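Local coordinates for chitooligosaccharidolytic beta-N-acetylglucosaminidase (Ostrinia furnacalis, PDB 3NSN), which hydrolyses single beta-linked N-acetylglucosamine units from the non-reducing ends of chitooligosaccharides, preferring short chains, as a family 20 glycosidase, at residues T196-Y201 against A500-Q505; P279-E284 against G343-S348; I422-T427 against I445-D450. One frame throughout, in Å; residues are numbered along the deposited sequence.

Contact 1 (T196-Y201 against A500-Q505); sequences TARNYY and ALWSEQ. With TMX (2-deoxy-2-(trimethylammonio)-beta-D-glucopyranose), chain B.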
loop_
_atom_site.group_PDB
_atom_site.type_symbol
_atom_site.label_atom_id
_atom_site.label_comp_id
_atom_site.label_asym_id
_atom_site.label_seq_id
_atom_site.Cartn_x
_atom_site.Cartn_y
_atom_site.Cartn_z
ATOM N N THR A 196 -7.153 -12.204 10.015
ATOM C CA THR A 196 -7.262 -11.163 11.010
ATOM C C THR A 196 -6.637 -11.494 12.341
ATOM O O THR A 196 -6.989 -10.894 13.309
ATOM C CB THR A 196 -8.715 -10.613 11.173
ATOM O OG1 THR A 196 -9.565 -11.583 11.745
ATOM C CG2 THR A 196 -9.288 -10.214 9.890
ATOM N N ALA A 197 -5.760 -12.479 12.366
ATOM C CA ALA A 197 -5.130 -12.961 13.578
ATOM C C ALA A 197 -3.652 -12.621 13.674
ATOM O O ALA A 197 -3.138 -12.344 14.701
ATOM C CB ALA A 197 -5.369 -14.445 13.724
ATOM N N ARG A 198 -2.998 -12.654 12.534
ATOM C CA ARG A 198 -1.634 -12.234 12.390
ATOM C C ARG A 198 -1.438 -10.741 12.575
ATOM O O ARG A 198 -0.411 -10.331 12.908
ATOM C CB ARG A 198 -0.990 -12.807 11.128
ATOM C CG ARG A 198 -0.368 -14.172 11.333
ATOM C CD ARG A 198 -1.358 -15.304 11.606
ATOM N NE ARG A 198 -0.757 -16.603 11.426
ATOM C CZ ARG A 198 -0.780 -17.308 10.301
ATOM N NH1 ARG A 198 -1.440 -16.888 9.250
ATOM N NH2 ARG A 198 -0.166 -18.455 10.256
ATOM N N ASN A 199 -2.448 -9.972 12.249
ATOM C CA ASN A 199 -2.561 -8.572 12.531
ATOM C C ASN A 199 -4.061 -8.250 12.540
ATOM O O ASN A 199 -4.833 -8.908 11.868
ATOM C CB ASN A 199 -1.775 -7.714 11.527
ATOM C CG ASN A 199 -0.329 -7.493 11.910
ATOM O OD1 ASN A 199 -0.034 -6.987 12.956
ATOM N ND2 ASN A 199 0.544 -7.827 11.055
ATOM N N TYR A 200 -4.460 -7.297 13.347
ATOM C CA TYR A 200 -5.828 -6.848 13.430
ATOM C C TYR A 200 -6.271 -5.935 12.275
ATOM O O TYR A 200 -5.534 -5.149 11.778
ATOM C CB TYR A 200 -6.097 -6.188 14.770
ATOM C CG TYR A 200 -7.514 -5.827 15.056
ATOM C CD1 TYR A 200 -7.948 -4.568 14.868
ATOM C CD2 TYR A 200 -8.413 -6.743 15.502
ATOM C CE1 TYR A 200 -9.160 -4.221 15.121
ATOM C CE2 TYR A 200 -9.652 -6.392 15.767
ATOM C CZ TYR A 200 -10.035 -5.126 15.556
ATOM O OH TYR A 200 -11.258 -4.752 15.811
ATOM N N TYR A 201 -7.503 -6.071 11.879
ATOM C CA TYR A 201 -8.097 -5.237 10.884
ATOM C C TYR A 201 -9.318 -4.578 11.446
ATOM O O TYR A 201 -10.171 -5.214 11.963
ATOM C CB TYR A 201 -8.472 -6.045 9.644
ATOM C CG TYR A 201 -7.333 -6.523 8.792
ATOM C CD1 TYR A 201 -7.085 -5.984 7.555
ATOM C CD2 TYR A 201 -6.514 -7.541 9.222
ATOM C CE1 TYR A 201 -6.080 -6.429 6.802
ATOM C CE2 TYR A 201 -5.491 -7.964 8.490
ATOM C CZ TYR A 201 -5.272 -7.426 7.268
ATOM O OH TYR A 201 -4.276 -7.903 6.540
ATOM N N ALA A 500 -5.774 -15.137 -1.359
ATOM C CA ALA A 500 -5.386 -15.165 0.027
ATOM C C ALA A 500 -4.527 -14.013 0.494
ATOM O O ALA A 500 -3.504 -13.778 -0.020
ATOM C CB ALA A 500 -4.727 -16.431 0.341
ATOM N N LEU A 501 -4.983 -13.326 1.504
ATOM C CA LEU A 501 -4.181 -12.342 2.178
ATOM C C LEU A 501 -3.917 -12.755 3.610
ATOM O O LEU A 501 -4.672 -12.484 4.521
ATOM C CB LEU A 501 -4.858 -10.996 2.111
ATOM C CG LEU A 501 -4.232 -9.811 2.782
ATOM C CD1 LEU A 501 -2.876 -9.656 2.360
ATOM C CD2 LEU A 501 -5.028 -8.604 2.479
ATOM N N TRP A 502 -2.818 -13.436 3.783
ATOM C CA TRP A 502 -2.280 -13.744 5.071
ATOM C C TRP A 502 -1.643 -12.421 5.563
ATOM O O TRP A 502 -1.195 -11.634 4.797
ATOM C CB TRP A 502 -1.291 -14.856 4.955
ATOM C CG TRP A 502 -1.871 -16.070 4.421
ATOM C CD1 TRP A 502 -1.702 -16.539 3.228
ATOM C CD2 TRP A 502 -2.711 -16.981 5.097
ATOM N NE1 TRP A 502 -2.403 -17.645 3.042
ATOM C CE2 TRP A 502 -3.027 -17.966 4.197
ATOM C CE3 TRP A 502 -3.237 -17.052 6.376
ATOM C CZ2 TRP A 502 -3.826 -19.047 4.528
ATOM C CZ3 TRP A 502 -4.048 -18.089 6.695
ATOM C CH2 TRP A 502 -4.328 -19.084 5.791
ATOM N N SER A 503 -1.651 -12.230 6.853
ATOM C CA SER A 503 -1.374 -10.960 7.428
ATOM C C SER A 503 -0.139 -10.747 8.286
ATOM O O SER A 503 -0.083 -9.845 9.056
ATOM C CB SER A 503 -2.625 -10.469 8.104
ATOM O OG SER A 503 -3.685 -10.461 7.246
ATOM N N GLU A 504 0.838 -11.590 8.107
ATOM C CA GLU A 504 2.061 -11.477 8.823
ATOM C C GLU A 504 2.624 -10.110 8.515
ATOM O O GLU A 504 3.222 -9.531 9.322
ATOM C CB GLU A 504 3.035 -12.569 8.440
ATOM C CG GLU A 504 2.691 -13.937 8.976
ATOM C CD GLU A 504 1.838 -14.786 8.051
ATOM O OE1 GLU A 504 1.194 -14.285 7.188
ATOM O OE2 GLU A 504 1.792 -15.959 8.252
ATOM N N GLN A 505 2.381 -9.626 7.319
ATOM C CA GLN A 505 2.814 -8.364 6.845
ATOM C C GLN A 505 1.709 -7.513 6.273
ATOM O O GLN A 505 1.923 -6.847 5.320
ATOM C CB GLN A 505 3.892 -8.567 5.830
ATOM C CG GLN A 505 5.096 -9.191 6.409
ATOM C CD GLN A 505 6.114 -9.490 5.409
ATOM O OE1 GLN A 505 6.016 -10.449 4.772
ATOM N NE2 GLN A 505 7.080 -8.662 5.262
HETATM C C1 TMX B . 1.605 -20.812 5.069
HETATM C C2 TMX B . 0.315 -21.091 5.923
HETATM N N2 TMX B . -0.747 -21.879 5.207
HETATM C C3 TMX B . -0.210 -19.787 6.617
HETATM O O3 TMX B . -0.340 -20.002 8.036
HETATM C C4 TMX B . 0.701 -18.582 6.373
HETATM O O4 TMX B . 0.075 -17.417 6.927
HETATM C C5 TMX B . 0.923 -18.403 4.864
HETATM O O5 TMX B . 1.512 -19.595 4.252
HETATM C C6 TMX B . 1.831 -17.210 4.579
HETATM O O6 TMX B . 1.858 -16.978 3.165
HETATM C C7 TMX B . -0.291 -23.246 4.926
HETATM C C8 TMX B . -1.170 -21.302 3.921
HETATM C C9 TMX B . -1.959 -22.018 6.036
#
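Arg198 and Glu504 meet in a buried polar contact that closes the (beta/alpha)8 barrel of the catalytic domain: loop 196-201 follows the first strand, 189-195, and 500-505 runs off the last, 494-501. Both side chains serve the bound sugar TMX. Arginine suits its place because one flat group can offer several N-H bonds. Its NH2 gives a nearly straight bond to TMX O3 (2.7 Å, 174°), whereas NH1 reaches TMX O4 only through a weak, bent one. Glu504 OE2 accepts from the same O4 at 2.6 Å. Glu504 OE2 stands over a face of the guanidinium, 3.5 Å from Arg198 NH1, so this salt bridge is one of charge alone; Asp195 gives NH1 a second carboxylate. Arg198 folds at chi2 (68°), which lays it alongside Glu504, CG beside CG. The indole of Trp502 supplies a flat apolar surface for the sugar, with TMX C5 over one face, and its CE3 lies near the guanidinium edge. Farther from the ligand, Tyr201 OH and Ser503 OG are hydrogen-bonded at 2.7 Å, at the ring edge where a small serine fits, and OG also bonds to Asp195 O. Glu561 of the second subunit holds Asn199 OD1 through its backbone N. The other arm of that amide, Asn199 ND2, donates to Ser503 O at 2.9 Å, nearly in line with the carbonyl.

Contact 2 (P279-E284 against G343-S348); sequences PAHVGE and GGDEVS. With TMX (2-deoxy-2-(trimethylammonio)-beta-D-glucopyranose), chain B; NAG (2-acetamido-2-deoxy-beta-D-glucopyranose), chain C.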
loop_
_atom_site.group_PDB
_atom_site.type_symbol
_atom_site.label_atom_id
_atom_site.label_comp_id
_atom_site.label_asym_id
_atom_site.label_seq_id
_atom_site.Cartn_x
_atom_site.Cartn_y
_atom_site.Cartn_z
ATOM N N PRO A 279 -6.005 -28.588 14.106
ATOM C CA PRO A 279 -5.521 -28.438 15.466
ATOM C C PRO A 279 -4.226 -27.650 15.623
ATOM O O PRO A 279 -3.818 -27.417 16.690
ATOM C CB PRO A 279 -5.247 -29.870 15.862
ATOM C CG PRO A 279 -4.868 -30.476 14.706
ATOM C CD PRO A 279 -5.642 -29.899 13.593
ATOM N N ALA A 280 -3.574 -27.314 14.543
ATOM C CA ALA A 280 -2.446 -26.430 14.560
ATOM C C ALA A 280 -2.921 -24.977 14.541
ATOM O O ALA A 280 -4.071 -24.719 14.506
ATOM C CB ALA A 280 -1.533 -26.718 13.428
ATOM N N HIS A 281 -1.997 -24.037 14.538
ATOM C CA HIS A 281 -2.330 -22.623 14.526
ATOM C C HIS A 281 -3.171 -22.094 15.688
ATOM O O HIS A 281 -4.101 -21.408 15.506
ATOM C CB HIS A 281 -2.917 -22.256 13.194
ATOM C CG HIS A 281 -1.941 -22.392 12.069
ATOM N ND1 HIS A 281 -0.970 -21.464 11.820
ATOM C CD2 HIS A 281 -1.751 -23.369 11.172
ATOM C CE1 HIS A 281 -0.236 -21.853 10.812
ATOM N NE2 HIS A 281 -0.696 -23.009 10.393
ATOM N N VAL A 282 -2.795 -22.503 16.878
ATOM C CA VAL A 282 -3.389 -22.074 18.126
ATOM C C VAL A 282 -2.265 -21.711 19.057
ATOM O O VAL A 282 -1.226 -22.222 18.937
ATOM C CB VAL A 282 -4.316 -23.135 18.747
ATOM C CG1 VAL A 282 -5.412 -23.499 17.810
ATOM C CG2 VAL A 282 -3.547 -24.340 19.173
ATOM N N GLY A 283 -2.491 -20.768 19.943
ATOM C CA GLY A 283 -1.505 -20.281 20.854
ATOM C C GLY A 283 -2.120 -19.374 21.861
ATOM O O GLY A 283 -2.741 -19.794 22.823
ATOM N N GLU A 284 -2.012 -18.086 21.534
ATOM C CA GLU A 284 -2.505 -17.050 22.369
ATOM C C GLU A 284 -3.970 -17.234 22.662
ATOM O O GLU A 284 -4.740 -17.446 21.824
ATOM C CB GLU A 284 -2.287 -15.689 21.730
ATOM C CG GLU A 284 -0.904 -15.175 21.821
ATOM C CD GLU A 284 -0.465 -14.791 23.213
ATOM O OE1 GLU A 284 0.709 -14.722 23.394
ATOM O OE2 GLU A 284 -1.270 -14.555 24.079
ATOM N N GLY A 343 -9.832 -25.364 8.848
ATOM C CA GLY A 343 -8.405 -25.286 8.798
ATOM C C GLY A 343 -7.704 -26.501 8.285
ATOM O O GLY A 343 -7.660 -26.699 7.135
ATOM N N GLY A 344 -7.143 -27.298 9.167
ATOM C CA GLY A 344 -6.393 -28.474 8.813
ATOM C C GLY A 344 -5.043 -28.314 8.134
ATOM O O GLY A 344 -4.606 -29.134 7.424
ATOM N N ASP A 345 -4.360 -27.245 8.392
ATOM C CA ASP A 345 -3.120 -27.010 7.734
ATOM C C ASP A 345 -1.967 -27.243 8.648
ATOM O O ASP A 345 -2.078 -27.024 9.805
ATOM C CB ASP A 345 -3.068 -25.565 7.265
ATOM C CG ASP A 345 -3.651 -24.636 8.243
ATOM O OD1 ASP A 345 -4.399 -25.061 9.081
ATOM O OD2 ASP A 345 -3.450 -23.488 8.139
ATOM N N GLU A 346 -0.889 -27.767 8.109
ATOM C CA GLU A 346 0.410 -27.826 8.752
ATOM C C GLU A 346 0.519 -28.422 10.153
ATOM O O GLU A 346 1.171 -27.861 10.996
ATOM C CB GLU A 346 1.101 -26.447 8.715
ATOM C CG GLU A 346 0.902 -25.666 7.424
ATOM C CD GLU A 346 1.561 -24.294 7.385
ATOM O OE1 GLU A 346 1.234 -23.413 8.172
ATOM O OE2 GLU A 346 2.368 -24.105 6.514
ATOM N N VAL A 347 -0.094 -29.554 10.402
ATOM C CA VAL A 347 0.024 -30.150 11.704
ATOM C C VAL A 347 1.417 -30.687 11.920
ATOM O O VAL A 347 1.927 -31.379 11.112
ATOM C CB VAL A 347 -0.979 -31.245 11.894
ATOM C CG1 VAL A 347 -0.771 -31.859 13.171
ATOM C CG2 VAL A 347 -2.338 -30.708 11.827
ATOM N N SER A 348 2.012 -30.363 13.050
ATOM C CA SER A 348 3.362 -30.769 13.331
ATOM C C SER A 348 3.495 -32.015 14.182
ATOM O O SER A 348 2.973 -32.118 15.235
ATOM C CB SER A 348 4.129 -29.642 13.966
ATOM O OG SER A 348 5.302 -30.102 14.535
HETATM C C1 TMX B . 1.605 -20.812 5.069
HETATM C C2 TMX B . 0.315 -21.091 5.923
HETATM N N2 TMX B . -0.747 -21.879 5.207
HETATM C C3 TMX B . -0.210 -19.787 6.617
HETATM O O3 TMX B . -0.340 -20.002 8.036
HETATM C C4 TMX B . 0.701 -18.582 6.373
HETATM O O4 TMX B . 0.075 -17.417 6.927
HETATM C C5 TMX B . 0.923 -18.403 4.864
HETATM O O5 TMX B . 1.512 -19.595 4.252
HETATM C C6 TMX B . 1.831 -17.210 4.579
HETATM O O6 TMX B . 1.858 -16.978 3.165
HETATM C C7 TMX B . -0.291 -23.246 4.926
HETATM C C8 TMX B . -1.170 -21.302 3.921
HETATM C C9 TMX B . -1.959 -22.018 6.036
HETATM C C1 NAG C . 6.917 -20.845 5.705
HETATM C C2 NAG C . 6.294 -19.546 6.240
HETATM C C3 NAG C . 4.796 -19.735 6.550
HETATM C C4 NAG C . 4.030 -20.446 5.414
HETATM C C5 NAG C . 4.815 -21.685 4.953
HETATM C C6 NAG C . 4.196 -22.282 3.694
HETATM C C7 NAG C . 7.892 -18.143 7.545
HETATM C C8 NAG C . 8.153 -17.380 6.257
HETATM N N2 NAG C . 7.003 -19.154 7.471
HETATM O O3 NAG C . 4.173 -18.460 6.823
HETATM O O4 NAG C . 2.760 -20.827 5.956
HETATM O O5 NAG C . 6.158 -21.322 4.592
HETATM O O6 NAG C . 4.763 -23.565 3.472
HETATM O O7 NAG C . 8.487 -17.827 8.580
HETATM O O HOH W 1 -4.298 -26.848 11.696
#
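The probable charge-relay site of this family 20 hydrolase joins His281 to Glu346 here, on the loops that follow barrel strands 271-278 and 340-343. His281 NE2 donates to Glu346 OE1 at 3.0 Å, using the anti lone pair of that oxygen. The bond is bent (139°), but the acceptor lies in the imidazole plane and the carboxylate is turned only 11° from it. Histidine suits the middle of such a relay because its two ring nitrogens face different partners: ND1 is bonded to Asp227. Glu346 runs straight beyond CG (chi2 179°), which carries OE2 to within 3.3 Å of NAG O4, the oxygen joining the two sugars. Asp345 OD2 sits 3.0 Å from methyl C9 of TMX, where a carboxylate would probably favour the cationic trimethylammonio group. Elsewhere in the contact a water links the backbones, bonded to Ala280 N (3.0 Å) and Asp345 O (2.9 Å). Ala280 is small enough for its CB to pack on the carbonyls of Asp345 and Glu346. Pro279 lays its CD against Val347 CG2 (3.8 Å), and these two apolar residues are backed by Trp378 of helix 371-393 and Trp352 of helix 349-353, while Gln311 of strand 311-312 touches Ala280 and Val347.

Contact 3 (I422-T427 against I445-D450); sequences IIQVWT and IMSNYD. With TMX (2-deoxy-2-(trimethylammonio)-beta-D-glucopyranose), chain B; NAG (2-acetamido-2-deoxy-beta-D-glucopyranose), chain C.
Ser447 OG is gripped by Gln424 NE2, which donates to it at 3.0 Å with the hydroxyl oxygen close to the amide plane, and it is also bonded to the backbone O of Glu498 on the next barrel strand. Gln424 reaches it through an extended chain, CG trans to the backbone N (chi1 -177°). A glutamine suits this position because its amide can both give and accept: NE2 also meets Glu498 OE1, and OE1 takes a bond from His341. These side chains spring from the ends of strands 421-425 and 444-446, which run parallel as neighbours in the barrel and belong to one beta-alpha-beta unit with helix 432-439. Val425 N donates to Ile445 O at 2.9 Å, and Ser447 N to Val425 O at 2.7 Å. Branched Ile422 and Ile445 meet through CG2 and CD1, while Val425 CG1 packs against Met446 CE at 3.7 Å. Just past its strand, Trp426 presents a face of its indole to the trimethylammonio group, with TMX C7 3.5 Å from CZ2, and its NE1 is tied to Thr403 O. An alanine here is likely to strip TMX C7 of this aromatic wall and leave Thr403 O without its indole donor. The Gln424-Ser447-Glu498 bonds satisfy buried polar groups between neighbouring strands, while the electron-rich indole face probably favours the cationic group.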
loop_
_atom_site.group_PDB
_atom_site.type_symbol
_atom_site.label_atom_id
_atom_site.label_comp_id
_atom_site.label_asym_id
_atom_site.label_seq_id
_atom_site.Cartn_x
_atom_site.Cartn_y
_atom_site.Cartn_z
ATOM N N ILE A 422 -14.866 -30.275 1.470
ATOM C CA ILE A 422 -14.317 -29.497 0.374
ATOM C C ILE A 422 -12.843 -29.222 0.659
ATOM O O ILE A 422 -12.477 -28.939 1.750
ATOM C CB ILE A 422 -15.068 -28.188 0.273
ATOM C CG1 ILE A 422 -16.521 -28.432 -0.042
ATOM C CG2 ILE A 422 -14.379 -27.176 -0.641
ATOM C CD1 ILE A 422 -17.333 -27.263 0.140
ATOM N N ILE A 423 -12.002 -29.325 -0.331
ATOM C CA ILE A 423 -10.603 -29.115 -0.143
ATOM C C ILE A 423 -10.079 -27.831 -0.793
ATOM O O ILE A 423 -10.290 -27.580 -1.962
ATOM C CB ILE A 423 -9.796 -30.291 -0.689
ATOM C CG1 ILE A 423 -10.429 -31.629 -0.332
ATOM C CG2 ILE A 423 -8.394 -30.238 -0.246
ATOM C CD1 ILE A 423 -10.298 -32.017 1.051
ATOM N N GLN A 424 -9.376 -27.050 0.004
ATOM C CA GLN A 424 -8.824 -25.806 -0.433
ATOM C C GLN A 424 -7.399 -26.020 -0.796
ATOM O O GLN A 424 -6.630 -26.418 -0.012
ATOM C CB GLN A 424 -8.997 -24.719 0.610
ATOM C CG GLN A 424 -8.489 -23.351 0.194
ATOM C CD GLN A 424 -9.097 -22.156 0.920
ATOM O OE1 GLN A 424 -9.632 -22.234 1.996
ATOM N NE2 GLN A 424 -8.988 -21.036 0.286
ATOM N N VAL A 425 -7.084 -25.753 -2.043
ATOM C CA VAL A 425 -5.786 -25.990 -2.591
ATOM C C VAL A 425 -4.888 -24.752 -2.549
ATOM O O VAL A 425 -5.192 -23.782 -3.139
ATOM C CB VAL A 425 -5.925 -26.402 -4.063
ATOM C CG1 VAL A 425 -4.633 -26.599 -4.641
ATOM C CG2 VAL A 425 -6.711 -27.614 -4.190
ATOM N N TRP A 426 -3.786 -24.837 -1.840
ATOM C CA TRP A 426 -2.759 -23.794 -1.797
ATOM C C TRP A 426 -1.436 -24.252 -2.414
ATOM O O TRP A 426 -0.441 -23.609 -2.302
ATOM C CB TRP A 426 -2.548 -23.247 -0.382
ATOM C CG TRP A 426 -2.010 -24.230 0.579
ATOM C CD1 TRP A 426 -2.674 -25.214 1.145
ATOM C CD2 TRP A 426 -0.689 -24.311 1.082
ATOM N NE1 TRP A 426 -1.884 -25.938 1.938
ATOM C CE2 TRP A 426 -0.644 -25.402 1.929
ATOM C CE3 TRP A 426 0.460 -23.571 0.895
ATOM C CZ2 TRP A 426 0.484 -25.776 2.581
ATOM C CZ3 TRP A 426 1.576 -23.944 1.540
ATOM C CH2 TRP A 426 1.590 -25.033 2.371
ATOM N N THR A 427 -1.446 -25.393 -3.055
ATOM C CA THR A 427 -0.266 -25.897 -3.761
ATOM C C THR A 427 -0.145 -25.167 -5.069
ATOM O O THR A 427 -0.958 -24.391 -5.378
ATOM C CB THR A 427 -0.372 -27.380 -4.141
ATOM O OG1 THR A 427 -1.499 -27.593 -4.973
ATOM C CG2 THR A 427 -0.486 -28.261 -2.973
ATOM N N ILE A 445 -11.491 -25.689 -3.891
ATOM C CA ILE A 445 -11.387 -24.265 -3.987
ATOM C C ILE A 445 -9.930 -23.956 -4.279
ATOM O O ILE A 445 -9.083 -24.334 -3.535
ATOM C CB ILE A 445 -11.804 -23.545 -2.706
ATOM C CG1 ILE A 445 -13.254 -23.797 -2.388
ATOM C CG2 ILE A 445 -11.487 -22.114 -2.818
ATOM C CD1 ILE A 445 -13.643 -23.459 -1.035
ATOM N N MET A 446 -9.667 -23.270 -5.380
ATOM C CA MET A 446 -8.317 -22.955 -5.768
ATOM C C MET A 446 -7.739 -21.701 -5.156
ATOM O O MET A 446 -8.206 -20.629 -5.378
ATOM C CB MET A 446 -8.200 -22.815 -7.272
ATOM C CG MET A 446 -8.454 -24.044 -8.056
ATOM S SD MET A 446 -7.385 -25.388 -7.713
ATOM C CE MET A 446 -5.862 -24.574 -7.523
ATOM N N SER A 447 -6.685 -21.891 -4.404
ATOM C CA SER A 447 -5.892 -20.822 -3.835
ATOM C C SER A 447 -4.419 -21.052 -4.081
ATOM O O SER A 447 -3.634 -20.887 -3.218
ATOM C CB SER A 447 -6.183 -20.659 -2.351
ATOM O OG SER A 447 -7.446 -20.161 -2.176
ATOM N N ASN A 448 -4.048 -21.438 -5.278
ATOM C CA ASN A 448 -2.697 -21.836 -5.483
ATOM C C ASN A 448 -1.696 -20.735 -5.205
ATOM O O ASN A 448 -1.851 -19.633 -5.600
ATOM C CB ASN A 448 -2.512 -22.539 -6.833
ATOM C CG ASN A 448 -3.096 -21.809 -7.967
ATOM O OD1 ASN A 448 -4.256 -21.552 -8.021
ATOM N ND2 ASN A 448 -2.276 -21.514 -8.914
ATOM N N TYR A 449 -0.696 -21.062 -4.433
ATOM C CA TYR A 449 0.190 -20.060 -3.882
ATOM C C TYR A 449 0.983 -19.286 -4.901
ATOM O O TYR A 449 1.308 -18.186 -4.667
ATOM C CB TYR A 449 1.031 -20.616 -2.767
ATOM C CG TYR A 449 2.280 -21.295 -3.171
ATOM C CD1 TYR A 449 2.332 -22.648 -3.330
ATOM C CD2 TYR A 449 3.418 -20.581 -3.357
ATOM C CE1 TYR A 449 3.467 -23.251 -3.684
ATOM C CE2 TYR A 449 4.537 -21.160 -3.694
ATOM C CZ TYR A 449 4.565 -22.491 -3.871
ATOM O OH TYR A 449 5.716 -23.053 -4.238
ATOM N N ASP A 450 1.267 -19.898 -6.033
ATOM C CA ASP A 450 2.014 -19.273 -7.121
ATOM C C ASP A 450 1.261 -18.168 -7.856
ATOM O O ASP A 450 1.856 -17.373 -8.519
ATOM C CB ASP A 450 2.660 -20.299 -8.065
ATOM C CG ASP A 450 1.664 -21.248 -8.692
ATOM O OD1 ASP A 450 0.689 -21.598 -8.087
ATOM O OD2 ASP A 450 1.870 -21.663 -9.794
HETATM C C1 TMX B . 1.605 -20.812 5.069
HETATM C C2 TMX B . 0.315 -21.091 5.923
HETATM N N2 TMX B . -0.747 -21.879 5.207
HETATM C C3 TMX B . -0.210 -19.787 6.617
HETATM O O3 TMX B . -0.340 -20.002 8.036
HETATM C C4 TMX B . 0.701 -18.582 6.373
HETATM O O4 TMX B . 0.075 -17.417 6.927
HETATM C C5 TMX B . 0.923 -18.403 4.864
HETATM O O5 TMX B . 1.512 -19.595 4.252
HETATM C C6 TMX B . 1.831 -17.210 4.579
HETATM O O6 TMX B . 1.858 -16.978 3.165
HETATM C C7 TMX B . -0.291 -23.246 4.926
HETATM C C8 TMX B . -1.170 -21.302 3.921
HETATM C C9 TMX B . -1.959 -22.018 6.036
HETATM C C1 NAG C . 6.917 -20.845 5.705
HETATM C C2 NAG C . 6.294 -19.546 6.240
HETATM C C3 NAG C . 4.796 -19.735 6.550
HETATM C C4 NAG C . 4.030 -20.446 5.414
HETATM C C5 NAG C . 4.815 -21.685 4.953
HETATM C C6 NAG C . 4.196 -22.282 3.694
HETATM C C7 NAG C . 7.892 -18.143 7.545
HETATM C C8 NAG C . 8.153 -17.380 6.257
HETATM N N2 NAG C . 7.003 -19.154 7.471
HETATM O O3 NAG C . 4.173 -18.460 6.823
HETATM O O4 NAG C . 2.760 -20.827 5.956
HETATM O O5 NAG C . 6.158 -21.322 4.592
HETATM O O6 NAG C . 4.763 -23.565 3.472
HETATM O O7 NAG C . 8.487 -17.827 8.580
#

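All three contacts lie in the catalytic (beta/alpha)8 barrel and touch TMX, so they build one sugar pocket from loops and segments at its strand ends. Contact 1 joins the first strand's loop to the end of the last strand, 494-501, and the loop beyond it, and encloses the other two along the chain; contact 2 closes before contact 3 opens. Contact 2 uses the loops after the third and fourth strands, and contact 3 pairs the sixth with the seventh. Their centres are about 16 to 18 Å apart. Contacts 1 and 2 touch, Arg198 NH2 packing 3.4 Å from His281 CE1. All three approach the NAG too; in contact 2, Glu346 OE2 is near the bridging O4.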